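Local structure of GTPase activator-like protein (Chaetomium thermophilum, 6SSH) at residues Thr15-Ile20 against Asp118-Gln123. The protein probably activates GTP hydrolysis by a small GTPase, this chain being the GTPase-activating (Rap/ran-GAP) domain of a TSC2-like protein. Numbering follows the deposited sequence. Where two conformers were deposited one is given.
Sequences THETEI and DTFPSQ. With EDO (1,2-ethanediol), chain D.
Glu17 CG stands anti to the backbone N (chi1 158°), and the chain runs on extended, tip to tip with Pro121. Its carboxylate straddles the Phe120-Pro121 junction: Glu17 OE1 is 3.5 Å from the ring atom Pro121 CD, and Glu17 OE2 is 3.4 Å from Phe120 CA. OE2 also forms a salt bridge with Lys96, whose NZ donates to Pro121 O as well. At the base of the side chain, Glu17 CB rests 3.3 Å from Thr119 O. A water accepts from Glu17 N and donates to that carbonyl. His16 and Glu19 form a capping box at the helix start: His16 ND1 accepts from Thr18 N at 3.1 Å, and Glu19 OE2 accepts from His16 N. The same OE2 also takes Thr15 N. The helix follows strand 2-10, and the loop joins parallel strands 104-109 and 127-134 of the central mixed sheet. Ile20 CG2 meets the Phe120 ring edge in plane, 3.9 Å from Phe120 CE1, and both side chains touch Ile8. Thr119 CG2, anti to its backbone N, sits over the centre of one Phe120 face. Thr119 OG1 hydrogen-bonds to Arg116 O and accepts at 2.7 Å from O2 of a 1,2-ethanediol probably left by crystallisation.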
loop_
_atom_site.group_PDB
_atom_site.type_symbol
_atom_site.label_atom_id
_atom_site.label_comp_id
_atom_site.label_asym_id
_atom_site.label_seq_id
_atom_site.Cartn_x
_atom_site.Cartn_y
_atom_site.Cartn_z
ATOM N N THR A 15 -13.100 3.985 9.422
ATOM C CA THR A 15 -12.981 5.371 9.038
ATOM C C THR A 15 -11.738 6.045 9.567
ATOM O O THR A 15 -11.350 7.078 9.038
ATOM C CB THR A 15 -14.208 6.192 9.506
ATOM O OG1 THR A 15 -14.312 6.114 10.907
ATOM C CG2 THR A 15 -15.501 5.674 8.857
ATOM N N HIS A 16 -11.110 5.460 10.604
ATOM C CA HIS A 16 -10.044 6.160 11.351
ATOM C C HIS A 16 -8.744 5.406 11.287
ATOM O O HIS A 16 -8.720 4.182 11.292
ATOM C CB HIS A 16 -10.452 6.323 12.835
ATOM C CG HIS A 16 -9.537 7.196 13.643
ATOM N ND1 HIS A 16 -8.375 6.742 14.250
ATOM C CD2 HIS A 16 -9.663 8.495 14.013
ATOM C CE1 HIS A 16 -7.804 7.736 14.910
ATOM N NE2 HIS A 16 -8.577 8.810 14.799
ATOM N N GLU A 17 -7.644 6.147 11.225
ATOM C CA GLU A 17 -6.315 5.549 11.091
ATOM C C GLU A 17 -6.038 4.445 12.098
ATOM O O GLU A 17 -5.481 3.415 11.711
ATOM C CB GLU A 17 -5.311 6.668 11.285
ATOM C CG GLU A 17 -3.913 6.378 11.684
ATOM C CD GLU A 17 -3.160 7.730 11.590
ATOM O OE1 GLU A 17 -3.418 8.707 12.350
ATOM O OE2 GLU A 17 -2.472 7.806 10.644
ATOM N N THR A 18 -6.307 4.649 13.372
ATOM C CA THR A 18 -5.839 3.729 14.390
ATOM C C THR A 18 -6.465 2.354 14.201
ATOM O O THR A 18 -5.783 1.337 14.202
ATOM C CB THR A 18 -6.082 4.335 15.791
ATOM O OG1 THR A 18 -5.557 5.672 15.793
ATOM C CG2 THR A 18 -5.393 3.538 16.862
ATOM N N GLU A 19 -7.776 2.313 13.990
ATOM C CA GLU A 19 -8.421 1.021 13.784
ATOM C C GLU A 19 -7.985 0.323 12.486
ATOM O O GLU A 19 -7.901 -0.929 12.374
ATOM C CB GLU A 19 -9.935 1.182 13.867
ATOM C CG GLU A 19 -10.513 1.984 12.692
ATOM C CD GLU A 19 -12.000 2.297 12.813
ATOM O OE1 GLU A 19 -12.689 1.620 13.630
ATOM O OE2 GLU A 19 -12.436 3.207 12.057
ATOM N N ILE A 20 -7.724 1.122 11.454
ATOM C CA ILE A 20 -7.251 0.552 10.185
ATOM C C ILE A 20 -5.851 -0.084 10.327
ATOM O O ILE A 20 -5.583 -1.186 9.871
ATOM C CB ILE A 20 -7.239 1.681 9.095
ATOM C CG1 ILE A 20 -8.680 2.112 8.723
ATOM C CG2 ILE A 20 -6.469 1.243 7.848
ATOM C CD1 ILE A 20 -8.706 3.433 7.986
ATOM N N ASP A 118 -7.522 12.710 4.239
ATOM C CA ASP A 118 -6.909 13.018 5.512
ATOM C C ASP A 118 -6.957 11.853 6.518
ATOM O O ASP A 118 -6.720 12.041 7.703
ATOM C CB ASP A 118 -7.527 14.289 6.120
ATOM C CG ASP A 118 -8.978 14.127 6.465
ATOM O OD1 ASP A 118 -9.598 13.117 6.094
ATOM O OD2 ASP A 118 -9.538 15.046 7.105
ATOM N N THR A 119 -7.219 10.639 6.001
ATOM C CA THR A 119 -7.313 9.436 6.856
ATOM C C THR A 119 -6.059 9.142 7.643
ATOM O O THR A 119 -6.169 8.678 8.775
ATOM C CB THR A 119 -7.760 8.203 6.062
ATOM O OG1 THR A 119 -9.029 8.470 5.471
ATOM C CG2 THR A 119 -7.908 6.979 6.965
ATOM N N PHE A 120 -4.867 9.427 7.093
ATOM C CA PHE A 120 -3.620 9.008 7.698
ATOM C C PHE A 120 -2.717 10.236 7.772
ATOM O O PHE A 120 -1.757 10.388 6.998
ATOM C CB PHE A 120 -2.921 7.938 6.837
ATOM C CG PHE A 120 -3.768 6.749 6.527
ATOM C CD1 PHE A 120 -4.064 5.787 7.512
ATOM C CD2 PHE A 120 -4.225 6.528 5.273
ATOM C CE1 PHE A 120 -4.848 4.684 7.159
ATOM C CE2 PHE A 120 -4.984 5.432 4.929
ATOM C CZ PHE A 120 -5.315 4.536 5.886
ATOM N N PRO A 121 -3.018 11.156 8.677
ATOM C CA PRO A 121 -2.324 12.447 8.657
ATOM C C PRO A 121 -0.797 12.340 8.731
ATOM O O PRO A 121 -0.198 11.693 9.558
ATOM C CB PRO A 121 -2.907 13.211 9.871
ATOM C CG PRO A 121 -3.706 12.215 10.636
ATOM C CD PRO A 121 -4.022 11.044 9.751
ATOM N N SER A 122 -0.163 12.990 7.767
ATOM C CA SER A 122 1.264 13.036 7.691
ATOM C C SER A 122 1.604 14.084 6.681
ATOM O O SER A 122 1.073 14.042 5.550
ATOM C CB SER A 122 1.872 11.735 7.190
ATOM O OG SER A 122 3.268 11.960 7.044
ATOM N N GLN A 123 2.574 14.884 7.040
ATOM C CA GLN A 123 3.112 15.847 6.094
ATOM C C GLN A 123 3.979 15.221 5.013
ATOM O O GLN A 123 4.466 15.948 4.150
ATOM C CB GLN A 123 3.955 16.896 6.813
ATOM C CG GLN A 123 5.187 16.399 7.477
ATOM C CD GLN A 123 5.741 17.443 8.435
ATOM O OE1 GLN A 123 5.497 18.644 8.268
ATOM N NE2 GLN A 123 6.460 16.992 9.460
HETATM C C1 EDO D . -12.738 5.274 4.671
HETATM O O1 EDO D . -13.802 5.313 5.611
HETATM C C2 EDO D . -11.579 5.974 5.329
HETATM O O2 EDO D . -11.012 6.902 4.432
HETATM O O HOH W 1 -8.089 8.986 10.696
#